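Local coordinates for protein FAD-binding oxidoreductase (Gulosibacter chungangensis, PDB 7PBG) that oxidises 4-ethylphenol, a dehydrogenation linked to 4-vinylphenol formation, using a covalently bound FAD cofactor, at residues E40-F45 and L90-S96; I79-S85 and T102-G108. All coordinates share one frame; numbering follows the deposited sequence.

Interaction 1: residues E40-F45 and L90-S96; sequences EYDDKF and LGYGGSS. With FAD (flavin-adenine dinucleotide), chain C.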
loop_
_atom_site.group_PDB
_atom_site.type_symbol
_atom_site.label_atom_id
_atom_site.label_comp_id
_atom_site.label_asym_id
_atom_site.label_seq_id
_atom_site.Cartn_x
_atom_site.Cartn_y
_atom_site.Cartn_z
ATOM N N GLU A 40 7.299 -33.029 -11.751
ATOM C CA GLU A 40 7.414 -32.483 -10.373
ATOM C C GLU A 40 6.682 -31.127 -10.296
ATOM O O GLU A 40 6.283 -30.724 -9.181
ATOM C CB GLU A 40 8.885 -32.330 -10.016
ATOM C CG GLU A 40 9.146 -31.919 -8.583
ATOM C CD GLU A 40 10.603 -32.102 -8.155
ATOM O OE1 GLU A 40 11.200 -33.161 -8.492
ATOM O OE2 GLU A 40 11.152 -31.188 -7.496
ATOM N N TYR A 41 6.607 -30.409 -11.407
ATOM C CA TYR A 41 6.123 -28.997 -11.443
ATOM C C TYR A 41 4.675 -28.968 -11.928
ATOM O O TYR A 41 4.124 -27.869 -12.065
ATOM C CB TYR A 41 7.071 -28.103 -12.259
ATOM C CG TYR A 41 8.392 -27.882 -11.589
ATOM C CD1 TYR A 41 8.572 -26.868 -10.666
ATOM C CD2 TYR A 41 9.431 -28.784 -11.783
ATOM C CE1 TYR A 41 9.797 -26.660 -10.050
ATOM C CE2 TYR A 41 10.651 -28.595 -11.169
ATOM C CZ TYR A 41 10.837 -27.539 -10.292
ATOM O OH TYR A 41 12.047 -27.373 -9.668
ATOM N N ASP A 42 4.068 -30.113 -12.247
ATOM C CA ASP A 42 2.600 -30.156 -12.477
ATOM C C ASP A 42 1.867 -29.870 -11.147
ATOM O O ASP A 42 2.412 -30.108 -10.066
ATOM C CB ASP A 42 2.173 -31.521 -13.021
ATOM C CG ASP A 42 2.749 -31.847 -14.394
ATOM O OD1 ASP A 42 3.236 -30.905 -15.090
ATOM O OD2 ASP A 42 2.674 -33.049 -14.759
ATOM N N ASP A 43 0.648 -29.339 -11.228
ATOM C CA ASP A 43 -0.129 -28.966 -10.034
ATOM C C ASP A 43 -0.259 -30.202 -9.145
ATOM O O ASP A 43 -0.748 -31.248 -9.641
ATOM C CB ASP A 43 -1.499 -28.438 -10.484
ATOM C CG ASP A 43 -2.374 -27.824 -9.421
ATOM O OD1 ASP A 43 -1.975 -27.897 -8.212
ATOM O OD2 ASP A 43 -3.459 -27.223 -9.825
ATOM N N LYS A 44 0.065 -30.076 -7.851
ATOM C CA LYS A 44 -0.138 -31.185 -6.894
ATOM C C LYS A 44 -1.625 -31.456 -6.667
ATOM O O LYS A 44 -1.975 -32.627 -6.359
ATOM C CB LYS A 44 0.548 -30.894 -5.562
ATOM C CG LYS A 44 2.041 -30.645 -5.638
ATOM C CD LYS A 44 2.812 -31.746 -6.302
ATOM C CE LYS A 44 4.316 -31.627 -6.111
ATOM N NZ LYS A 44 5.027 -32.555 -7.023
ATOM N N PHE A 45 -2.472 -30.409 -6.789
ATOM C CA PHE A 45 -3.934 -30.404 -6.510
ATOM C C PHE A 45 -4.663 -29.947 -7.749
ATOM O O PHE A 45 -5.391 -28.945 -7.756
ATOM C CB PHE A 45 -4.321 -29.522 -5.319
ATOM C CG PHE A 45 -3.687 -29.831 -3.994
ATOM C CD1 PHE A 45 -2.974 -30.995 -3.750
ATOM C CD2 PHE A 45 -3.781 -28.888 -2.989
ATOM C CE1 PHE A 45 -2.415 -31.231 -2.506
ATOM C CE2 PHE A 45 -3.213 -29.125 -1.752
ATOM C CZ PHE A 45 -2.543 -30.284 -1.508
ATOM N N LEU A 90 -0.206 -24.085 -3.560
ATOM C CA LEU A 90 -1.231 -25.124 -3.408
ATOM C C LEU A 90 -2.577 -24.458 -3.189
ATOM O O LEU A 90 -2.669 -23.516 -2.357
ATOM C CB LEU A 90 -0.879 -26.027 -2.232
ATOM C CG LEU A 90 0.376 -26.864 -2.431
ATOM C CD1 LEU A 90 0.617 -27.621 -1.154
ATOM C CD2 LEU A 90 0.274 -27.799 -3.628
ATOM N N GLY A 91 -3.577 -24.957 -3.911
ATOM C CA GLY A 91 -4.958 -24.464 -3.867
ATOM C C GLY A 91 -5.240 -23.403 -4.902
ATOM O O GLY A 91 -6.443 -23.003 -5.031
ATOM N N TYR A 92 -4.185 -22.971 -5.636
ATOM C CA TYR A 92 -4.266 -21.883 -6.632
ATOM C C TYR A 92 -3.538 -22.317 -7.900
ATOM O O TYR A 92 -3.415 -21.493 -8.807
ATOM C CB TYR A 92 -3.710 -20.585 -6.044
ATOM C CG TYR A 92 -4.504 -20.101 -4.849
ATOM C CD1 TYR A 92 -5.741 -19.474 -4.974
ATOM C CD2 TYR A 92 -3.914 -20.111 -3.611
ATOM C CE1 TYR A 92 -6.428 -19.015 -3.847
ATOM C CE2 TYR A 92 -4.571 -19.650 -2.486
ATOM C CZ TYR A 92 -5.805 -19.031 -2.616
ATOM O OH TYR A 92 -6.408 -18.613 -1.475
ATOM N N GLY A 93 -3.054 -23.553 -7.965
ATOM C CA GLY A 93 -2.412 -24.074 -9.176
ATOM C C GLY A 93 -1.038 -24.647 -8.903
ATOM O O GLY A 93 -0.465 -25.159 -9.834
ATOM N N GLY A 94 -0.504 -24.528 -7.683
ATOM C CA GLY A 94 0.828 -25.064 -7.367
ATOM C C GLY A 94 1.897 -24.338 -8.157
ATOM O O GLY A 94 2.039 -23.116 -7.969
ATOM N N SER A 95 2.689 -25.058 -8.946
ATOM C CA SER A 95 3.724 -24.482 -9.845
ATOM C C SER A 95 3.234 -24.484 -11.293
ATOM O O SER A 95 4.009 -24.129 -12.184
ATOM C CB SER A 95 5.010 -25.246 -9.700
ATOM O OG SER A 95 4.779 -26.633 -9.934
ATOM N N SER A 96 1.958 -24.762 -11.532
ATOM C CA SER A 96 1.465 -25.017 -12.900
ATOM C C SER A 96 1.251 -23.680 -13.598
ATOM O O SER A 96 0.808 -22.708 -13.003
ATOM C CB SER A 96 0.241 -25.913 -12.931
ATOM O OG SER A 96 -0.953 -25.327 -12.439
HETATM P PA FAD C . 4.974 -19.266 -5.488
HETATM O O1A FAD C . 4.235 -20.480 -5.949
HETATM O O2A FAD C . 6.470 -19.219 -5.672
HETATM O O5B FAD C . 4.362 -18.022 -6.224
HETATM C C5B FAD C . 2.960 -17.844 -6.359
HETATM C C4B FAD C . 2.719 -17.035 -7.610
HETATM O O4B FAD C . 3.292 -15.702 -7.478
HETATM C C3B FAD C . 3.352 -17.584 -8.899
HETATM O O3B FAD C . 2.542 -18.601 -9.484
HETATM C C2B FAD C . 3.544 -16.311 -9.740
HETATM O O2B FAD C . 2.318 -15.975 -10.363
HETATM C C1B FAD C . 3.946 -15.301 -8.671
HETATM N N9A FAD C . 5.360 -15.230 -8.411
HETATM C C8A FAD C . 6.016 -15.834 -7.385
HETATM N N7A FAD C . 7.289 -15.571 -7.393
HETATM C C5A FAD C . 7.494 -14.805 -8.516
HETATM C C6A FAD C . 8.633 -14.179 -9.030
HETATM N N6A FAD C . 9.853 -14.325 -8.496
HETATM N N1A FAD C . 8.481 -13.466 -10.169
HETATM C C2A FAD C . 7.237 -13.333 -10.697
HETATM N N3A FAD C . 6.090 -13.850 -10.276
HETATM C C4A FAD C . 6.294 -14.587 -9.164
HETATM N N1 FAD C . -1.697 -18.719 1.653
HETATM C C2 FAD C . -1.605 -17.623 2.384
HETATM O O2 FAD C . -1.273 -16.525 1.866
HETATM N N3 FAD C . -1.775 -17.651 3.720
HETATM C C4 FAD C . -2.141 -18.782 4.392
HETATM O O4 FAD C . -2.213 -18.765 5.636
HETATM C C4X FAD C . -2.296 -19.945 3.662
HETATM N N5 FAD C . -2.662 -21.022 4.304
HETATM C C5X FAD C . -2.796 -22.166 3.555
HETATM C C6 FAD C . -3.163 -23.342 4.225
HETATM C C7 FAD C . -3.267 -24.552 3.566
HETATM C C7M FAD C . -3.650 -25.797 4.338
HETATM C C8 FAD C . -2.981 -24.591 2.184
HETATM C C8M FAD C . -3.081 -25.880 1.425
HETATM C C9 FAD C . -2.653 -23.434 1.508
HETATM C C9A FAD C . -2.533 -22.197 2.168
HETATM N N10 FAD C . -2.145 -21.024 1.527
HETATM C C10 FAD C . -2.001 -19.856 2.262
HETATM C "C1'" FAD C . -1.772 -20.997 0.089
HETATM C "C2'" FAD C . -0.279 -21.266 -0.159
HETATM O "O2'" FAD C . 0.206 -22.372 0.675
HETATM C "C3'" FAD C . 0.662 -20.081 0.145
HETATM O "O3'" FAD C . 0.108 -18.883 -0.342
HETATM C "C4'" FAD C . 2.091 -20.214 -0.398
HETATM O "O4'" FAD C . 2.986 -19.394 0.369
HETATM C "C5'" FAD C . 2.158 -19.833 -1.852
HETATM O "O5'" FAD C . 3.178 -20.562 -2.548
HETATM P P FAD C . 4.660 -19.986 -2.697
HETATM O O1P FAD C . 5.576 -21.133 -3.005
HETATM O O2P FAD C . 4.925 -19.178 -1.467
HETATM O O3P FAD C . 4.575 -19.002 -3.955
HETATM O O HOH W 1 5.016 -28.630 -8.014
HETATM O O HOH W 2 2.261 -27.941 -7.936
HETATM O O HOH W 3 -3.352 -26.014 -6.583
HETATM O O HOH W 4 -3.717 -27.164 -12.461
#
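S95 reaches Y41 through its hydroxyl: OG of S95 donates to O of Y41 over 2.5 Å, the one direct hydrogen bond between 40-45 and 90-96. It approaches from above the carbonyl plane, at a C=O...OG angle of 103°, so the short bond is not aimed along a lone pair. Setting OG between its own backbone N and carbonyl carbon (chi1 55°) turns it to the carbonyl while CB stays 4.0 Å from CD1 of Y41.

Water supplies the remaining polar links. One molecule donates to both E40 O and S95 OG; another donates to D42 O and accepts from S95 N. A third donates to D43 OD1 at 2.8 Å and accepts from the backbone N of G91 and of G93, tying the carboxylate to two amides of the glycine-rich loop. Within its own segment, OD1 also receives F45 N (2.9 Å) from above the carboxylate plane, an Asx turn, while OD2 is hydrogen-bonded to H479 NE2.

Segment 90-96 belongs to the loop between strands 81-84 and 103-106 of the FAD-binding domain, and L90 and G94 line the cofactor pocket. G93 to S96 form a type II' turn in which G93 O accepts both N and OG of S96, the hydroxyl in the carbonyl plane at 2.7 Å.

Apolar packing occupies the other end. CD2 of L90 stands over the F45 ring, 4.2 Å from its centroid and 9° off the normal, a CH-pi contact; the same methyl lies 3.7 Å from CB of K44. F45 also meets, edge-to-face, the ring of H395, the residue covalently attached to FAD.

Interaction 2: residues I79-S85 and T102-G108; sequences IPLHAFS and TVLLHLG. With FAD (flavin-adenine dinucleotide), chain C.
H82 and L105 share the shortest hydrogen bond of this strand pair, L105 N to H82 O at 2.7 Å with an N-H...O angle of 169°. H82 N in turn donates to V103 O, and F84 N to L105 O, the latter almost in line with the carbonyl. With V103 N on P80 O and L107 N on F84 O, the ladder runs in parallel register from L81-V103 to F84-H106.

On the face carrying H82 and F84, the F84 ring lies over the L105 peptide, with O of L105 3.9 Å above its plane and over its centre. Its CG is wedged between backbone N and carbonyl carbon (chi1 47°), which folds the ring back against its neighbours: CE1 meets CB of H106 at 3.5 Å and CD2 rests on one face of H82, toward the rim. The F84 and H106 rings are nearly parallel, at 26°, but offset enough to leave little ring-on-ring contact. On the opposite face, CD2 of L81 touches CD1 of L105, and CB of A83 fits between L105 and L107.

Strand 81-84 is an outer strand of the four-stranded mixed sheet in the PCMH-type FAD-binding domain; the strand and S85, just beyond it, meet the cofactor. S85 OG is hydrogen-bonded to FAD N7A over 2.7 Å, while S85 N makes a weak hydrogen bond to FAD O2A. FAD O3B lies in the plane of the H82 ring, 3.1 Å from CE1.

Further out, helix 64-77 and I227 of strand 226-237 back the A83-L105 face, and strand 57-59 pairs with the far side of L104.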
loop_
_atom_site.group_PDB
_atom_site.type_symbol
_atom_site.label_atom_id
_atom_site.label_comp_id
_atom_site.label_asym_id
_atom_site.label_seq_id
_atom_site.Cartn_x
_atom_site.Cartn_y
_atom_site.Cartn_z
ATOM N N ILE A 79 7.944 -18.041 -26.925
ATOM C CA ILE A 79 7.677 -19.127 -25.956
ATOM C C ILE A 79 7.220 -18.521 -24.642
ATOM O O ILE A 79 7.956 -17.706 -24.090
ATOM C CB ILE A 79 8.914 -20.026 -25.816
ATOM C CG1 ILE A 79 9.124 -20.830 -27.114
ATOM C CG2 ILE A 79 8.771 -20.892 -24.581
ATOM C CD1 ILE A 79 10.400 -21.624 -27.129
ATOM N N PRO A 80 5.994 -18.860 -24.175
ATOM C CA PRO A 80 5.499 -18.387 -22.882
ATOM C C PRO A 80 6.291 -18.960 -21.703
ATOM O O PRO A 80 6.806 -20.110 -21.758
ATOM C CB PRO A 80 4.030 -18.788 -22.877
ATOM C CG PRO A 80 3.966 -19.986 -23.785
ATOM C CD PRO A 80 5.014 -19.737 -24.848
ATOM N N LEU A 81 6.449 -18.103 -20.681
ATOM C CA LEU A 81 7.219 -18.400 -19.449
ATOM C C LEU A 81 6.255 -18.285 -18.266
ATOM O O LEU A 81 5.369 -17.412 -18.267
ATOM C CB LEU A 81 8.349 -17.375 -19.267
ATOM C CG LEU A 81 9.419 -17.294 -20.350
ATOM C CD1 LEU A 81 10.446 -16.231 -19.995
ATOM C CD2 LEU A 81 10.088 -18.655 -20.550
ATOM N N HIS A 82 6.481 -19.088 -17.247
ATOM C CA HIS A 82 5.822 -18.925 -15.921
ATOM C C HIS A 82 6.937 -18.998 -14.920
ATOM O O HIS A 82 7.628 -20.069 -14.842
ATOM C CB HIS A 82 4.715 -19.959 -15.693
ATOM C CG HIS A 82 4.141 -19.916 -14.314
ATOM N ND1 HIS A 82 3.820 -18.694 -13.684
ATOM C CD2 HIS A 82 3.804 -20.911 -13.465
ATOM C CE1 HIS A 82 3.296 -18.962 -12.512
ATOM N NE2 HIS A 82 3.300 -20.337 -12.332
ATOM N N ALA A 83 7.163 -17.883 -14.237
ATOM C CA ALA A 83 8.209 -17.739 -13.222
ATOM C C ALA A 83 7.560 -17.753 -11.834
ATOM O O ALA A 83 6.515 -17.104 -11.600
ATOM C CB ALA A 83 8.948 -16.462 -13.463
ATOM N N PHE A 84 8.199 -18.431 -10.915
ATOM C CA PHE A 84 7.711 -18.490 -9.525
ATOM C C PHE A 84 8.918 -18.681 -8.641
ATOM O O PHE A 84 10.010 -19.005 -9.112
ATOM C CB PHE A 84 6.694 -19.632 -9.363
ATOM C CG PHE A 84 7.095 -20.956 -9.956
ATOM C CD1 PHE A 84 7.938 -21.850 -9.290
ATOM C CD2 PHE A 84 6.687 -21.284 -11.235
ATOM C CE1 PHE A 84 8.322 -23.040 -9.888
ATOM C CE2 PHE A 84 7.085 -22.472 -11.826
ATOM C CZ PHE A 84 7.890 -23.351 -11.155
ATOM N N SER A 85 8.688 -18.443 -7.370
ATOM C CA SER A 85 9.731 -18.481 -6.337
ATOM C C SER A 85 9.902 -19.893 -5.796
ATOM O O SER A 85 11.004 -20.458 -5.967
ATOM C CB SER A 85 9.415 -17.466 -5.294
ATOM O OG SER A 85 9.472 -16.183 -5.855
ATOM N N THR A 102 4.005 -24.177 -21.436
ATOM C CA THR A 102 4.764 -23.031 -20.891
ATOM C C THR A 102 6.081 -23.573 -20.363
ATOM O O THR A 102 6.068 -24.666 -19.797
ATOM C CB THR A 102 3.925 -22.265 -19.882
ATOM O OG1 THR A 102 2.817 -21.736 -20.623
ATOM C CG2 THR A 102 4.691 -21.145 -19.178
ATOM N N VAL A 103 7.160 -22.830 -20.573
ATOM C CA VAL A 103 8.470 -23.140 -19.951
ATOM C C VAL A 103 8.418 -22.563 -18.534
ATOM O O VAL A 103 8.159 -21.348 -18.409
ATOM C CB VAL A 103 9.621 -22.577 -20.785
ATOM C CG1 VAL A 103 10.930 -22.634 -20.046
ATOM C CG2 VAL A 103 9.730 -23.288 -22.136
ATOM N N LEU A 104 8.713 -23.362 -17.523
ATOM C CA LEU A 104 8.645 -22.901 -16.109
ATOM C C LEU A 104 10.018 -22.408 -15.666
ATOM O O LEU A 104 11.070 -23.070 -16.021
ATOM C CB LEU A 104 8.161 -24.057 -15.260
ATOM C CG LEU A 104 6.937 -24.801 -15.809
ATOM C CD1 LEU A 104 6.490 -25.840 -14.808
ATOM C CD2 LEU A 104 5.799 -23.849 -16.103
ATOM N N LEU A 105 10.038 -21.281 -14.943
ATOM C CA LEU A 105 11.279 -20.782 -14.314
ATOM C C LEU A 105 11.108 -20.978 -12.812
ATOM O O LEU A 105 10.410 -20.206 -12.223
ATOM C CB LEU A 105 11.532 -19.305 -14.632
ATOM C CG LEU A 105 12.123 -18.997 -15.998
ATOM C CD1 LEU A 105 11.397 -19.701 -17.127
ATOM C CD2 LEU A 105 12.213 -17.491 -16.226
ATOM N N HIS A 106 11.781 -21.961 -12.223
ATOM C CA HIS A 106 11.801 -22.108 -10.753
ATOM C C HIS A 106 13.009 -21.332 -10.212
ATOM O O HIS A 106 14.090 -21.906 -10.083
ATOM C CB HIS A 106 11.766 -23.577 -10.389
ATOM C CG HIS A 106 11.775 -23.805 -8.927
ATOM N ND1 HIS A 106 12.126 -24.990 -8.391
ATOM C CD2 HIS A 106 11.567 -22.955 -7.913
ATOM C CE1 HIS A 106 12.102 -24.890 -7.068
ATOM N NE2 HIS A 106 11.746 -23.658 -6.753
ATOM N N LEU A 107 12.782 -20.072 -9.874
ATOM C CA LEU A 107 13.833 -19.155 -9.423
ATOM C C LEU A 107 14.424 -19.636 -8.108
ATOM O O LEU A 107 15.612 -19.445 -7.918
ATOM C CB LEU A 107 13.296 -17.727 -9.312
ATOM C CG LEU A 107 13.459 -16.912 -10.598
ATOM C CD1 LEU A 107 12.452 -17.307 -11.638
ATOM C CD2 LEU A 107 13.428 -15.423 -10.312
ATOM N N GLY A 108 13.579 -20.161 -7.216
ATOM C CA GLY A 108 13.987 -20.396 -5.835
ATOM C C GLY A 108 14.936 -21.584 -5.713
ATOM O O GLY A 108 15.560 -21.707 -4.662
HETATM P PA FAD C . 4.974 -19.266 -5.488
HETATM O O1A FAD C . 4.235 -20.480 -5.949
HETATM O O2A FAD C . 6.470 -19.219 -5.672
HETATM O O5B FAD C . 4.362 -18.022 -6.224
HETATM C C5B FAD C . 2.960 -17.844 -6.359
HETATM C C4B FAD C . 2.719 -17.035 -7.610
HETATM O O4B FAD C . 3.292 -15.702 -7.478
HETATM C C3B FAD C . 3.352 -17.584 -8.899
HETATM O O3B FAD C . 2.542 -18.601 -9.484
HETATM C C2B FAD C . 3.544 -16.311 -9.740
HETATM O O2B FAD C . 2.318 -15.975 -10.363
HETATM C C1B FAD C . 3.946 -15.301 -8.671
HETATM N N9A FAD C . 5.360 -15.230 -8.411
HETATM C C8A FAD C . 6.016 -15.834 -7.385
HETATM N N7A FAD C . 7.289 -15.571 -7.393
HETATM C C5A FAD C . 7.494 -14.805 -8.516
HETATM C C6A FAD C . 8.633 -14.179 -9.030
HETATM N N6A FAD C . 9.853 -14.325 -8.496
HETATM N N1A FAD C . 8.481 -13.466 -10.169
HETATM C C2A FAD C . 7.237 -13.333 -10.697
HETATM N N3A FAD C . 6.090 -13.850 -10.276
HETATM C C4A FAD C . 6.294 -14.587 -9.164
HETATM N N1 FAD C . -1.697 -18.719 1.653
HETATM C C2 FAD C . -1.605 -17.623 2.384
HETATM O O2 FAD C . -1.273 -16.525 1.866
HETATM N N3 FAD C . -1.775 -17.651 3.720
HETATM C C4 FAD C . -2.141 -18.782 4.392
HETATM O O4 FAD C . -2.213 -18.765 5.636
HETATM C C4X FAD C . -2.296 -19.945 3.662
HETATM N N5 FAD C . -2.662 -21.022 4.304
HETATM C C5X FAD C . -2.796 -22.166 3.555
HETATM C C6 FAD C . -3.163 -23.342 4.225
HETATM C C7 FAD C . -3.267 -24.552 3.566
HETATM C C7M FAD C . -3.650 -25.797 4.338
HETATM C C8 FAD C . -2.981 -24.591 2.184
HETATM C C8M FAD C . -3.081 -25.880 1.425
HETATM C C9 FAD C . -2.653 -23.434 1.508
HETATM C C9A FAD C . -2.533 -22.197 2.168
HETATM N N10 FAD C . -2.145 -21.024 1.527
HETATM C C10 FAD C . -2.001 -19.856 2.262
HETATM C "C1'" FAD C . -1.772 -20.997 0.089
HETATM C "C2'" FAD C . -0.279 -21.266 -0.159
HETATM O "O2'" FAD C . 0.206 -22.372 0.675
HETATM C "C3'" FAD C . 0.662 -20.081 0.145
HETATM O "O3'" FAD C . 0.108 -18.883 -0.342
HETATM C "C4'" FAD C . 2.091 -20.214 -0.398
HETATM O "O4'" FAD C . 2.986 -19.394 0.369
HETATM C "C5'" FAD C . 2.158 -19.833 -1.852
HETATM O "O5'" FAD C . 3.178 -20.562 -2.548
HETATM P P FAD C . 4.660 -19.986 -2.697
HETATM O O1P FAD C . 5.576 -21.133 -3.005
HETATM O O2P FAD C . 4.925 -19.178 -1.467
HETATM O O3P FAD C . 4.575 -19.002 -3.955
#

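Overall arrangement
Both contacts are buried and both reach FAD, at different places: interaction 1 has atoms near the ribityl chain and pyrophosphate, whereas interaction 2 binds the adenine and a phosphate oxygen. With 40-45 ahead of both strands and 90-96 in the connection between them, the segments alternate. Interaction 2 is a regular backbone ladder with one aliphatic face (L81, V103, A83, L105) and one that carries H82, F84 and H106 beside L104; interaction 1, between irregular loops with exposed residues at its margin, relies on one serine hydroxyl, bridging waters and, at one end, a leucine methyl over a phenyl ring. They meet where Y41 OH stands 2.7 Å from H106 ND1, a probable hydrogen bond, and Y41 CB packs on L104 CD1.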